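Local coordinates for protein GlcNAc Inducible Gene 2, GIG2 (PDB 6AKZ) that binds an iron(III) ion in a cupin-type fold and probably acts as an oxygenase of the DUF1479 family, at residues W39-V44 / I300-E304; I198-E202 / I285-P289; R288-W292 / I305-K311. All coordinates share one frame; numbering follows the deposited sequence.

Interaction 1: residues W39-V44 / I300-E304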
ATOM      1  N   TRP A  39       9.090  24.469   1.056  1.00 18.86           N
ATOM      2  CA  TRP A  39       9.574  23.826  -0.158  1.00 19.97           C
ATOM      3  C   TRP A  39      11.065  23.984  -0.347  1.00 20.94           C
ATOM      4  O   TRP A  39      11.775  23.044  -0.720  1.00 21.42           O
ATOM      5  CB  TRP A  39       8.867  24.376  -1.390  1.00 21.00           C
ATOM      6  CG  TRP A  39       9.459  23.843  -2.731  1.00 20.90           C
ATOM      7  CD1 TRP A  39      10.381  24.467  -3.549  1.00 22.21           C
ATOM      8  CD2 TRP A  39       9.169  22.575  -3.369  1.00 22.91           C
ATOM      9  NE1 TRP A  39      10.639  23.683  -4.663  1.00 22.67           N
ATOM     10  CE2 TRP A  39       9.930  22.510  -4.560  1.00 24.25           C
ATOM     11  CE3 TRP A  39       8.369  21.476  -3.030  1.00 21.68           C
ATOM     12  CZ2 TRP A  39       9.876  21.412  -5.423  1.00 22.78           C
ATOM     13  CZ3 TRP A  39       8.297  20.411  -3.931  1.00 22.38           C
ATOM     14  CH2 TRP A  39       9.047  20.372  -5.089  1.00 21.27           C
ATOM     15  N   LYS A  40      11.568  25.184  -0.040  1.00 23.21           N
ATOM     16  CA  LYS A  40      12.999  25.402  -0.043  1.00 20.32           C
ATOM     17  C   LYS A  40      13.768  24.604   1.042  1.00 20.52           C
ATOM     18  O   LYS A  40      14.786  23.992   0.742  1.00 23.20           O
ATOM     19  CB  LYS A  40      13.215  26.896   0.088  1.00 22.47           C
ATOM     20  CG  LYS A  40      12.777  27.580  -1.187  1.00 23.12           C
ATOM     21  CD  LYS A  40      12.831  29.082  -1.027  1.00 25.48           C
ATOM     22  CE  LYS A  40      12.230  29.704  -2.262  1.00 25.59           C
ATOM     23  NZ  LYS A  40      12.247  31.182  -1.996  1.00 27.44           N
ATOM     24  N   ARG A  41      13.294  24.619   2.267  1.00 18.40           N
ATOM     25  CA  ARG A  41      13.830  23.749   3.351  1.00 21.52           C
ATOM     26  C   ARG A  41      13.817  22.237   2.914  1.00 20.54           C
ATOM     27  O   ARG A  41      14.756  21.491   3.197  1.00 20.61           O
ATOM     28  CB  ARG A  41      13.030  23.829   4.626  1.00 23.62           C
ATOM     29  CG  ARG A  41      12.925  25.210   5.265  1.00 24.80           C
ATOM     30  CD  ARG A  41      12.546  25.102   6.751  1.00 25.69           C
ATOM     31  NE  ARG A  41      11.221  24.484   6.932  1.00 26.50           N
ATOM     32  CZ  ARG A  41      10.068  25.126   6.917  1.00 27.57           C
ATOM     33  NH1 ARG A  41      10.029  26.461   6.718  1.00 27.20           N
ATOM     34  NH2 ARG A  41       8.944  24.444   7.099  1.00 30.53           N
ATOM     35  N   LEU A  42      12.733  21.830   2.291  1.00 20.02           N
ATOM     36  CA  LEU A  42      12.542  20.454   1.869  1.00 19.49           C
ATOM     37  C   LEU A  42      13.644  19.982   0.886  1.00 20.41           C
ATOM     38  O   LEU A  42      14.253  18.929   1.085  1.00 19.45           O
ATOM     39  CB  LEU A  42      11.173  20.252   1.249  1.00 20.29           C
ATOM     40  CG  LEU A  42      10.918  18.867   0.643  1.00 18.58           C
ATOM     41  CD1 LEU A  42      10.948  17.798   1.765  1.00 19.06           C
ATOM     42  CD2 LEU A  42       9.611  18.836  -0.065  1.00 20.81           C
ATOM     43  N   LEU A  43      13.878  20.776  -0.153  1.00 18.73           N
ATOM     44  CA  LEU A  43      14.881  20.467  -1.112  1.00 19.62           C
ATOM     45  C   LEU A  43      16.269  20.377  -0.538  1.00 19.98           C
ATOM     46  O   LEU A  43      17.019  19.463  -0.917  1.00 20.13           O
ATOM     47  CB  LEU A  43      14.827  21.454  -2.279  1.00 22.31           C
ATOM     48  CG  LEU A  43      13.632  21.448  -3.209  1.00 22.13           C
ATOM     49  CD1 LEU A  43      13.911  22.388  -4.373  1.00 22.62           C
ATOM     50  CD2 LEU A  43      13.207  20.082  -3.754  1.00 23.04           C
ATOM     51  N   VAL A  44      16.571  21.210   0.451  1.00 19.11           N
ATOM     52  CA  VAL A  44      17.858  21.186   1.077  1.00 20.77           C
ATOM     53  C   VAL A  44      17.992  19.838   1.816  1.00 20.53           C
ATOM     54  O   VAL A  44      18.943  19.144   1.589  1.00 18.75           O
ATOM     55  CB  VAL A  44      18.044  22.382   2.029  1.00 23.37           C
ATOM     56  CG1 VAL A  44      19.278  22.190   2.910  1.00 24.48           C
ATOM     57  CG2 VAL A  44      18.089  23.685   1.210  1.00 24.33           C
ATOM     58  N   ILE A 300      17.808  27.112  -5.358  1.00 36.23           N
ATOM     59  CA  ILE A 300      16.582  26.739  -4.633  1.00 32.23           C
ATOM     60  C   ILE A 300      15.807  27.996  -4.226  1.00 33.42           C
ATOM     61  O   ILE A 300      14.571  28.022  -4.250  1.00 29.53           O
ATOM     62  CB  ILE A 300      16.982  25.840  -3.432  1.00 30.54           C
ATOM     63  CG1 ILE A 300      17.357  24.459  -3.960  1.00 32.40           C
ATOM     64  CG2 ILE A 300      15.878  25.699  -2.373  1.00 30.18           C
ATOM     65  CD1 ILE A 300      18.209  23.614  -3.001  1.00 32.46           C
ATOM     66  N   ASP A 301      16.507  29.079  -3.916  1.00 32.57           N
ATOM     67  CA  ASP A 301      15.805  30.287  -3.523  1.00 36.03           C
ATOM     68  C   ASP A 301      14.995  30.958  -4.663  1.00 32.03           C
ATOM     69  O   ASP A 301      14.152  31.803  -4.387  1.00 37.30           O
ATOM     70  CB  ASP A 301      16.729  31.253  -2.808  1.00 41.88           C
ATOM     71  CG  ASP A 301      15.959  32.348  -2.108  1.00 50.48           C
ATOM     72  OD1 ASP A 301      15.286  32.063  -1.076  1.00 50.15           O
ATOM     73  OD2 ASP A 301      15.990  33.498  -2.624  1.00 59.89           O
ATOM     74  N   ASP A 302      15.126  30.489  -5.903  1.00 30.95           N
ATOM     75  CA  ASP A 302      14.353  31.017  -7.024  1.00 33.24           C
ATOM     76  C   ASP A 302      13.065  30.268  -7.388  1.00 35.47           C
ATOM     77  O   ASP A 302      12.385  30.676  -8.325  1.00 34.45           O
ATOM     78  CB  ASP A 302      15.228  31.040  -8.303  1.00 40.81           C
ATOM     79  CG  ASP A 302      16.382  32.063  -8.242  1.00 41.64           C
ATOM     80  OD1 ASP A 302      16.331  33.031  -7.466  1.00 45.09           O
ATOM     81  OD2 ASP A 302      17.367  31.866  -8.971  1.00 38.35           O
ATOM     82  N   TYR A 303      12.721  29.153  -6.725  1.00 32.22           N
ATOM     83  CA  TYR A 303      11.358  28.570  -6.887  1.00 29.79           C
ATOM     84  C   TYR A 303      10.270  29.562  -6.488  1.00 27.54           C
ATOM     85  O   TYR A 303      10.417  30.259  -5.507  1.00 27.83           O
ATOM     86  CB  TYR A 303      11.169  27.294  -5.999  1.00 25.31           C
ATOM     87  CG  TYR A 303      11.783  26.079  -6.607  1.00 22.45           C
ATOM     88  CD1 TYR A 303      11.077  25.304  -7.493  1.00 20.84           C
ATOM     89  CD2 TYR A 303      13.089  25.737  -6.309  1.00 24.64           C
ATOM     90  CE1 TYR A 303      11.659  24.190  -8.070  1.00 23.41           C
ATOM     91  CE2 TYR A 303      13.692  24.627  -6.862  1.00 25.94           C
ATOM     92  CZ  TYR A 303      12.991  23.846  -7.702  1.00 21.21           C
ATOM     93  OH  TYR A 303      13.644  22.759  -8.264  1.00 22.18           O
ATOM     94  N   GLU A 304       9.164  29.541  -7.211  1.00 29.05           N
ATOM     95  CA  GLU A 304       7.972  30.309  -6.859  1.00 33.28           C
ATOM     96  C   GLU A 304       6.749  29.469  -7.104  1.00 29.94           C
ATOM     97  O   GLU A 304       6.652  28.770  -8.082  1.00 27.72           O
ATOM     98  CB  GLU A 304       7.867  31.580  -7.727  1.00 39.70           C
ATOM     99  CG  GLU A 304       8.960  32.580  -7.381  1.00 45.82           C
ATOM    100  CD  GLU A 304       8.901  33.830  -8.237  1.00 50.58           C
ATOM    101  OE1 GLU A 304       9.332  33.736  -9.398  1.00 56.09           O
ATOM    102  OE2 GLU A 304       8.417  34.878  -7.745  1.00 51.56           O
TER
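W39 turns the N-H edge of its indole onto the face of Y303, and this pair is the tight, buried part of the contact. NE1 of W39 lies 3.2 Å above the phenol plane of Y303, over the ring centre. The two ring planes stand at 68°, a T-shaped stack in which the polarised N-H edge meets the electron-rich face. With CG anti to the backbone N (chi1 173°), the indole leans back beside its own carbonyl, and the next turn of the helix adds L43. CD1 of L43 comes within 3.4 Å of Y303 CE2, obliquely to the ring, and also meets I300 CG1; a branched leucine suits the corner between them. The hydroxyl of Y303 is hydrogen-bonded to D294.

The first partner is the long helix 32-56; the second is a short 3-10 turn, 300-302, in the excursion between helix 278-287 and strand 322-323. W39 also stacks on F291 and touches L287, which joins helix, excursion and helix 278-287 in one largely apolar cluster.

Toward solvent the packing thins. V44 CG2 merely brushes I300 CD1 at 4.2 Å. K40 runs its aliphatic chain, extended beyond CG, past I300 CG2. Its NZ is hydrogen-bonded to the D301 carbonyl O at 3.1 Å. A salt bridge joins K40 NZ to D301 OD1 at 3.3 Å, approached from above the carboxylate plane; a flexible lysine can make both bonds on this solvent-facing side.

Interaction 2: residues I198-E202 / I285-P289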
ATOM      1  N   ILE A 198      -4.725  10.654  -8.682  1.00 18.87           N
ATOM      2  CA  ILE A 198      -5.007  12.069  -8.386  1.00 20.04           C
ATOM      3  C   ILE A 198      -5.722  12.301  -7.008  1.00 15.97           C
ATOM      4  O   ILE A 198      -5.699  13.403  -6.524  1.00 17.49           O
ATOM      5  CB  ILE A 198      -5.877  12.723  -9.526  1.00 23.84           C
ATOM      6  CG1 ILE A 198      -5.913  14.251  -9.480  1.00 24.83           C
ATOM      7  CG2 ILE A 198      -7.340  12.256  -9.434  1.00 22.42           C
ATOM      8  CD1 ILE A 198      -4.660  14.991  -9.810  1.00 26.88           C
ATOM      9  N   GLU A 199      -6.353  11.267  -6.463  1.00 16.58           N
ATOM     10  CA  GLU A 199      -7.114  11.353  -5.211  1.00 15.71           C
ATOM     11  C   GLU A 199      -6.485  12.058  -4.002  1.00 15.04           C
ATOM     12  O   GLU A 199      -7.187  12.728  -3.244  1.00 16.65           O
ATOM     13  CB  GLU A 199      -7.583   9.954  -4.793  1.00 17.11           C
ATOM     14  CG  GLU A 199      -8.850   9.488  -5.493  1.00 17.49           C
ATOM     15  CD  GLU A 199      -8.621   9.170  -6.957  1.00 19.68           C
ATOM     16  OE1 GLU A 199      -7.463   9.264  -7.415  1.00 19.30           O
ATOM     17  OE2 GLU A 199      -9.602   8.826  -7.651  1.00 18.33           O
ATOM     18  N   ARG A 200      -5.182  11.900  -3.812  1.00 12.84           N
ATOM     19  CA  ARG A 200      -4.500  12.492  -2.660  1.00 13.77           C
ATOM     20  C   ARG A 200      -4.717  13.998  -2.612  1.00 15.01           C
ATOM     21  O   ARG A 200      -4.737  14.535  -1.600  1.00 17.64           O
ATOM     22  CB  ARG A 200      -3.023  12.190  -2.662  1.00 13.07           C
ATOM     23  CG  ARG A 200      -2.696  10.718  -2.465  1.00 13.33           C
ATOM     24  CD  ARG A 200      -1.201  10.454  -2.324  1.00 13.22           C
ATOM     25  NE  ARG A 200      -0.806   9.105  -2.013  1.00 13.37           N
ATOM     26  CZ  ARG A 200      -0.864   8.065  -2.829  1.00 13.65           C
ATOM     27  NH1 ARG A 200      -1.312   8.170  -4.042  1.00 13.79           N
ATOM     28  NH2 ARG A 200      -0.448   6.889  -2.416  1.00 12.73           N
ATOM     29  N   TRP A 201      -4.803  14.604  -3.777  1.00 16.32           N
ATOM     30  CA  TRP A 201      -5.134  15.988  -3.954  1.00 16.71           C
ATOM     31  C   TRP A 201      -6.614  16.270  -4.111  1.00 15.35           C
ATOM     32  O   TRP A 201      -7.123  17.177  -3.415  1.00 19.51           O
ATOM     33  CB  TRP A 201      -4.409  16.520  -5.157  1.00 18.04           C
ATOM     34  CG  TRP A 201      -2.914  16.534  -5.097  1.00 17.43           C
ATOM     35  CD1 TRP A 201      -2.126  17.471  -4.514  1.00 16.96           C
ATOM     36  CD2 TRP A 201      -2.053  15.582  -5.667  1.00 14.96           C
ATOM     37  NE1 TRP A 201      -0.803  17.161  -4.718  1.00 16.33           N
ATOM     38  CE2 TRP A 201      -0.748  16.017  -5.453  1.00 16.06           C
ATOM     39  CE3 TRP A 201      -2.264  14.437  -6.422  1.00 16.95           C
ATOM     40  CZ2 TRP A 201       0.352  15.299  -5.914  1.00 15.62           C
ATOM     41  CZ3 TRP A 201      -1.188  13.769  -6.921  1.00 17.28           C
ATOM     42  CH2 TRP A 201       0.083  14.184  -6.655  1.00 17.57           C
ATOM     43  N   GLU A 202      -7.302  15.509  -4.923  1.00 17.47           N
ATOM     44  CA  GLU A 202      -8.675  15.792  -5.262  1.00 21.54           C
ATOM     45  C   GLU A 202      -9.716  15.448  -4.224  1.00 23.87           C
ATOM     46  O   GLU A 202     -10.684  16.192  -4.091  1.00 20.69           O
ATOM     47  CB  GLU A 202      -9.079  15.074  -6.534  1.00 23.98           C
ATOM     48  CG  GLU A 202     -10.344  15.673  -7.165  1.00 27.12           C
ATOM     49  CD  GLU A 202     -10.797  14.993  -8.422  1.00 27.01           C
ATOM     50  OE1 GLU A 202     -10.144  14.019  -8.907  1.00 22.39           O
ATOM     51  OE2 GLU A 202     -11.857  15.472  -8.928  1.00 28.33           O
ATOM     52  N   ILE A 285       6.214  15.125  -3.190  1.00 13.36           N
ATOM     53  CA  ILE A 285       5.174  14.688  -4.122  1.00 14.31           C
ATOM     54  C   ILE A 285       3.989  15.616  -3.991  1.00 15.70           C
ATOM     55  O   ILE A 285       3.509  16.089  -5.028  1.00 16.76           O
ATOM     56  CB  ILE A 285       4.774  13.225  -3.923  1.00 14.32           C
ATOM     57  CG1 ILE A 285       5.939  12.356  -4.450  1.00 14.67           C
ATOM     58  CG2 ILE A 285       3.526  12.803  -4.672  1.00 13.75           C
ATOM     59  CD1 ILE A 285       6.015  10.937  -3.949  1.00 16.24           C
ATOM     60  N   MET A 286       3.501  15.804  -2.768  1.00 14.92           N
ATOM     61  CA  MET A 286       2.281  16.610  -2.577  1.00 15.89           C
ATOM     62  C   MET A 286       2.433  18.035  -3.022  1.00 16.72           C
ATOM     63  O   MET A 286       1.475  18.620  -3.461  1.00 15.81           O
ATOM     64  CB  MET A 286       1.746  16.559  -1.156  1.00 14.80           C
ATOM     65  CG  MET A 286       1.306  15.143  -0.749  1.00 14.20           C
ATOM     66  SD  MET A 286       0.257  14.193  -1.910  1.00 16.37           S
ATOM     67  CE  MET A 286      -1.174  15.262  -2.057  1.00 17.04           C
ATOM     68  N   LEU A 287       3.598  18.610  -2.791  1.00 16.68           N
ATOM     69  CA  LEU A 287       3.867  19.966  -3.242  1.00 18.31           C
ATOM     70  C   LEU A 287       4.332  20.120  -4.669  1.00 19.65           C
ATOM     71  O   LEU A 287       4.315  21.248  -5.199  1.00 22.59           O
ATOM     72  CB  LEU A 287       4.883  20.644  -2.316  1.00 15.81           C
ATOM     73  CG  LEU A 287       4.466  20.843  -0.861  1.00 16.63           C
ATOM     74  CD1 LEU A 287       5.552  21.451  -0.023  1.00 17.07           C
ATOM     75  CD2 LEU A 287       3.249  21.701  -0.736  1.00 17.06           C
ATOM     76  N   ARG A 288       4.749  19.051  -5.312  1.00 19.88           N
ATOM     77  CA  ARG A 288       5.240  19.149  -6.691  1.00 19.99           C
ATOM     78  C   ARG A 288       4.303  19.855  -7.739  1.00 21.05           C
ATOM     79  O   ARG A 288       4.833  20.595  -8.579  1.00 20.78           O
ATOM     80  CB  ARG A 288       5.742  17.828  -7.204  1.00 18.09           C
ATOM     81  CG  ARG A 288       6.535  17.908  -8.500  1.00 19.29           C
ATOM     82  CD  ARG A 288       7.804  18.699  -8.415  1.00 19.33           C
ATOM     83  NE  ARG A 288       8.579  18.527  -9.676  1.00 19.58           N
ATOM     84  CZ  ARG A 288       9.637  19.245 -10.023  1.00 20.46           C
ATOM     85  NH1 ARG A 288      10.051  20.227  -9.254  1.00 20.39           N
ATOM     86  NH2 ARG A 288      10.289  18.933 -11.160  1.00 21.24           N
ATOM     87  N   PRO A 289       2.970  19.652  -7.679  1.00 22.69           N
ATOM     88  CA  PRO A 289       2.082  20.397  -8.590  1.00 21.53           C
ATOM     89  C   PRO A 289       2.159  21.880  -8.429  1.00 24.96           C
ATOM     90  O   PRO A 289       1.873  22.574  -9.401  1.00 24.24           O
ATOM     91  CB  PRO A 289       0.678  19.839  -8.294  1.00 23.08           C
ATOM     92  CG  PRO A 289       0.949  18.483  -7.675  1.00 22.88           C
ATOM     93  CD  PRO A 289       2.191  18.696  -6.855  1.00 22.54           C
TER
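Chi1 of -63° swings the W201 indole toward helix 278-287, its CG anti to the carbonyl carbon, while M286 folds back through bends at chi2 and chi3 to bring its methyl over the indole. CE of M286 sits 3.3 Å from the centroid of the five-membered ring of W201, almost on the ring normal, as a CH-pi contact. SD of M286 follows at 4.4 Å from the same W201 centroid, so the pair is also a Met-aromatic contact; an unbranched, pliable methionine can curl over the ring in this way.

The indole is held in its own plane too. NE1 of W201 donates to the M286 carbonyl O at 3.0 Å in a nearly straight bond (172°), the acceptor lying close to the ring plane. M286 therefore grips the tryptophan twice, by backbone at the edge and by side chain over a face, fixing the ring's rotation and satisfying its buried N-H. P289 CG packs obliquely at 3.7 Å from W201 CZ2, a compact ring beside a flat one.

R200 CB rests 3.6 Å from M286 CE, and the arginine chain then runs on, extended to NE, to a salt bridge with D352 and a hydrogen bond to the D194 carbonyl O. Because D194 is an iron ligand, this buried packing of helix 199-202 against helix 278-287 borders the second shell of the iron(III) site of a cupin-type fold.

Interaction 3: residues R288-W292 / I305-K311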
ATOM      1  N   ARG A 288       4.749  19.051  -5.312  1.00 19.88           N
ATOM      2  CA  ARG A 288       5.240  19.149  -6.691  1.00 19.99           C
ATOM      3  C   ARG A 288       4.303  19.855  -7.739  1.00 21.05           C
ATOM      4  O   ARG A 288       4.833  20.595  -8.579  1.00 20.78           O
ATOM      5  CB  ARG A 288       5.742  17.828  -7.204  1.00 18.09           C
ATOM      6  CG  ARG A 288       6.535  17.908  -8.500  1.00 19.29           C
ATOM      7  CD  ARG A 288       7.804  18.699  -8.415  1.00 19.33           C
ATOM      8  NE  ARG A 288       8.579  18.527  -9.676  1.00 19.58           N
ATOM      9  CZ  ARG A 288       9.637  19.245 -10.023  1.00 20.46           C
ATOM     10  NH1 ARG A 288      10.051  20.227  -9.254  1.00 20.39           N
ATOM     11  NH2 ARG A 288      10.289  18.933 -11.160  1.00 21.24           N
ATOM     12  N   PRO A 289       2.970  19.652  -7.679  1.00 22.69           N
ATOM     13  CA  PRO A 289       2.082  20.397  -8.590  1.00 21.53           C
ATOM     14  C   PRO A 289       2.159  21.880  -8.429  1.00 24.96           C
ATOM     15  O   PRO A 289       1.873  22.574  -9.401  1.00 24.24           O
ATOM     16  CB  PRO A 289       0.678  19.839  -8.294  1.00 23.08           C
ATOM     17  CG  PRO A 289       0.949  18.483  -7.675  1.00 22.88           C
ATOM     18  CD  PRO A 289       2.191  18.696  -6.855  1.00 22.54           C
ATOM     19  N   PHE A 290       2.577  22.370  -7.261  1.00 21.65           N
ATOM     20  CA  PHE A 290       2.739  23.765  -6.994  1.00 23.05           C
ATOM     21  C   PHE A 290       4.159  24.289  -7.307  1.00 25.48           C
ATOM     22  O   PHE A 290       4.366  25.537  -7.379  1.00 28.25           O
ATOM     23  CB  PHE A 290       2.449  24.075  -5.536  1.00 25.14           C
ATOM     24  CG  PHE A 290       1.070  23.631  -5.097  1.00 27.64           C
ATOM     25  CD1 PHE A 290       0.830  22.325  -4.632  1.00 26.49           C
ATOM     26  CD2 PHE A 290       0.014  24.476  -5.192  1.00 24.77           C
ATOM     27  CE1 PHE A 290      -0.428  21.923  -4.286  1.00 26.48           C
ATOM     28  CE2 PHE A 290      -1.260  24.069  -4.826  1.00 28.50           C
ATOM     29  CZ  PHE A 290      -1.476  22.794  -4.345  1.00 27.28           C
ATOM     30  N   PHE A 291       5.137  23.374  -7.390  1.00 21.13           N
ATOM     31  CA  PHE A 291       6.535  23.761  -7.611  1.00 19.92           C
ATOM     32  C   PHE A 291       7.171  22.900  -8.656  1.00 21.77           C
ATOM     33  O   PHE A 291       8.225  22.303  -8.414  1.00 21.64           O
ATOM     34  CB  PHE A 291       7.301  23.672  -6.294  1.00 21.33           C
ATOM     35  CG  PHE A 291       6.779  24.576  -5.215  1.00 22.64           C
ATOM     36  CD1 PHE A 291       7.067  25.947  -5.222  1.00 24.88           C
ATOM     37  CD2 PHE A 291       6.002  24.094  -4.201  1.00 24.68           C
ATOM     38  CE1 PHE A 291       6.616  26.786  -4.216  1.00 23.51           C
ATOM     39  CE2 PHE A 291       5.550  24.922  -3.179  1.00 25.26           C
ATOM     40  CZ  PHE A 291       5.839  26.289  -3.194  1.00 26.55           C
ATOM     41  N   TRP A 292       6.482  22.783  -9.805  1.00 20.31           N
ATOM     42  CA  TRP A 292       6.817  21.833 -10.839  1.00 23.53           C
ATOM     43  C   TRP A 292       7.853  22.443 -11.755  1.00 24.42           C
ATOM     44  O   TRP A 292       8.473  21.693 -12.483  1.00 27.84           O
ATOM     45  CB  TRP A 292       5.596  21.396 -11.700  1.00 24.88           C
ATOM     46  CG  TRP A 292       4.920  22.524 -12.423  1.00 29.26           C
ATOM     47  CD1 TRP A 292       3.905  23.301 -11.954  1.00 31.17           C
ATOM     48  CD2 TRP A 292       5.238  23.029 -13.744  1.00 31.48           C
ATOM     49  NE1 TRP A 292       3.575  24.278 -12.875  1.00 37.75           N
ATOM     50  CE2 TRP A 292       4.374  24.137 -13.985  1.00 34.06           C
ATOM     51  CE3 TRP A 292       6.176  22.675 -14.729  1.00 31.86           C
ATOM     52  CZ2 TRP A 292       4.394  24.853 -15.187  1.00 33.15           C
ATOM     53  CZ3 TRP A 292       6.209  23.394 -15.907  1.00 33.30           C
ATOM     54  CH2 TRP A 292       5.315  24.478 -16.125  1.00 30.70           C
ATOM     55  N   ILE A 305       5.768  29.633  -6.246  1.00 32.56           N
ATOM     56  CA  ILE A 305       4.576  28.812  -6.256  1.00 31.63           C
ATOM     57  C   ILE A 305       3.754  29.031  -7.484  1.00 34.27           C
ATOM     58  O   ILE A 305       3.726  30.150  -8.012  1.00 43.93           O
ATOM     59  CB  ILE A 305       3.755  29.042  -4.965  1.00 32.45           C
ATOM     60  CG1 ILE A 305       2.755  27.907  -4.777  1.00 29.01           C
ATOM     61  CG2 ILE A 305       3.045  30.393  -5.008  1.00 32.88           C
ATOM     62  CD1 ILE A 305       2.277  27.781  -3.353  1.00 27.56           C
ATOM     63  N   ASP A 306       3.153  27.969  -7.987  1.00 29.79           N
ATOM     64  CA  ASP A 306       2.231  27.993  -9.093  1.00 32.82           C
ATOM     65  C   ASP A 306       0.851  27.570  -8.555  1.00 35.02           C
ATOM     66  O   ASP A 306       0.577  26.360  -8.393  1.00 33.95           O
ATOM     67  CB  ASP A 306       2.627  27.003 -10.211  1.00 34.65           C
ATOM     68  CG  ASP A 306       1.475  26.750 -11.218  1.00 38.20           C
ATOM     69  OD1 ASP A 306       0.688  27.690 -11.456  1.00 39.68           O
ATOM     70  OD2 ASP A 306       1.314  25.619 -11.749  1.00 42.56           O
ATOM     71  N   LEU A 307      -0.030  28.557  -8.344  1.00 33.50           N
ATOM     72  CA  LEU A 307      -1.364  28.273  -7.878  1.00 34.63           C
ATOM     73  C   LEU A 307      -2.399  28.294  -8.959  1.00 36.89           C
ATOM     74  O   LEU A 307      -3.577  28.157  -8.662  1.00 43.34           O
ATOM     75  CB  LEU A 307      -1.717  29.226  -6.757  1.00 34.26           C
ATOM     76  CG  LEU A 307      -0.927  28.939  -5.470  1.00 34.52           C
ATOM     77  CD1 LEU A 307      -0.944  30.177  -4.611  1.00 39.07           C
ATOM     78  CD2 LEU A 307      -1.436  27.767  -4.629  1.00 25.87           C
ATOM     79  N   ILE A 308      -1.968  28.355 -10.219  1.00 36.78           N
ATOM     80  CA  ILE A 308      -2.888  28.598 -11.326  1.00 40.38           C
ATOM     81  C   ILE A 308      -2.996  27.451 -12.315  1.00 38.06           C
ATOM     82  O   ILE A 308      -4.109  27.023 -12.569  1.00 41.04           O
ATOM     83  CB  ILE A 308      -2.542  29.908 -12.121  1.00 41.41           C
ATOM     84  CG1 ILE A 308      -2.318  31.109 -11.182  1.00 43.23           C
ATOM     85  CG2 ILE A 308      -3.627  30.210 -13.138  1.00 41.30           C
ATOM     86  CD1 ILE A 308      -3.439  31.399 -10.192  1.00 44.89           C
ATOM     87  N   THR A 309      -1.900  26.946 -12.895  1.00 36.29           N
ATOM     88  CA  THR A 309      -2.075  25.936 -13.993  1.00 36.78           C
ATOM     89  C   THR A 309      -2.650  24.649 -13.401  1.00 32.54           C
ATOM     90  O   THR A 309      -2.206  24.268 -12.328  1.00 34.82           O
ATOM     91  CB  THR A 309      -0.751  25.510 -14.665  1.00 41.20           C
ATOM     92  OG1 THR A 309      -0.061  24.587 -13.795  1.00 42.19           O
ATOM     93  CG2 THR A 309       0.150  26.735 -14.978  1.00 39.86           C
ATOM     94  N   PRO A 310      -3.527  23.942 -14.119  1.00 33.87           N
ATOM     95  CA  PRO A 310      -4.049  22.668 -13.644  1.00 30.91           C
ATOM     96  C   PRO A 310      -3.053  21.512 -13.904  1.00 23.56           C
ATOM     97  O   PRO A 310      -3.417  20.496 -14.463  1.00 31.67           O
ATOM     98  CB  PRO A 310      -5.302  22.508 -14.492  1.00 31.11           C
ATOM     99  CG  PRO A 310      -4.863  23.029 -15.816  1.00 33.33           C
ATOM    100  CD  PRO A 310      -4.020  24.229 -15.486  1.00 33.65           C
ATOM    101  N   LYS A 311      -1.804  21.680 -13.512  1.00 25.39           N
ATOM    102  CA  LYS A 311      -0.777  20.638 -13.743  1.00 26.68           C
ATOM    103  C   LYS A 311      -0.669  19.825 -12.453  1.00 22.04           C
ATOM    104  O   LYS A 311      -0.396  20.377 -11.394  1.00 23.24           O
ATOM    105  CB  LYS A 311       0.577  21.255 -14.116  1.00 27.93           C
ATOM    106  CG  LYS A 311       0.522  21.852 -15.548  1.00 30.08           C
ATOM    107  CD  LYS A 311       1.860  22.354 -15.985  1.00 32.12           C
ATOM    108  CE  LYS A 311       1.733  23.210 -17.229  1.00 34.75           C
ATOM    109  NZ  LYS A 311       1.113  22.478 -18.372  1.00 36.50           N
TER
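F290 and D306 are tied by a backbone hydrogen bond that closes a loop within the long excursion between helix 278-287 and strand 322-323, and the D306 side chain folds back there on the chain that follows in an Asx turn. The D306 N lies 2.8 Å from the F290 carbonyl O, which also receives a CA-H...O contact from I305.

Side-chain hydrogen bonds centre on the D306 carboxylate. W292 NE1 donates to OD2 of D306 at 2.9 Å. The oxygen is close to the indole plane, yet the N-H reaches it from above the carboxylate plane, the two planes being 75° apart. The hydroxyl of T309 gives OD2 a second bond on its syn lone pair, and K23 of helix 18-26 adds a salt bridge to the same oxygen. OD1 accepts the backbone N-H groups of I308 and T309, the latter also on a syn lone pair. An aspartate fits because its short side chain, with CG anti to the backbone N (chi1 165°), can face the following turn and the tryptophan together; these bonds probably favour its ionised form.

Apolar contacts fill the flanks. L307 CD2 lies at the edge of the F290 ring, 3.6 Å from F290 CD2. F291 lies against I305, with F291 CE1 3.7 Å from I305 CB, and I305 also touches V32 of helix 32-56.

Over a face of W292 lies the aliphatic part of K311, a CH-pi contact with K311 CD 3.9 Å from the centroid of the six-membered ring. The ammonium group, turned by a bend at chi4, goes on to P12 and D14. Beside this, the buried K311 carbonyl O has no polar partner in the model and sits 3.3 Å from P289 CB.

Interaction 2 is wholly buried and nearest the iron; interactions 1 and 3 lie farther out and are partly buried, with exposed residues touching only in interaction 1. Their chemistry follows: a neutral indole N-H and a methionine in 198-202 / 285-289, a buried T-shaped aromatic pair with a salt bridge on its solvent side in 39-44 / 300-304, and a carboxylate holding several hydrogen bonds in 288-292 / 305-311. All three draw on the chain from helix 278-287 into the excursion after it. Interactions 2 and 3 share R288 and P289, whereas interaction 1 meets both through W39, which packs on L287, R288 and F291. Along the chain, interaction 2 is nested within interaction 1, while interactions 1 and 3 cross.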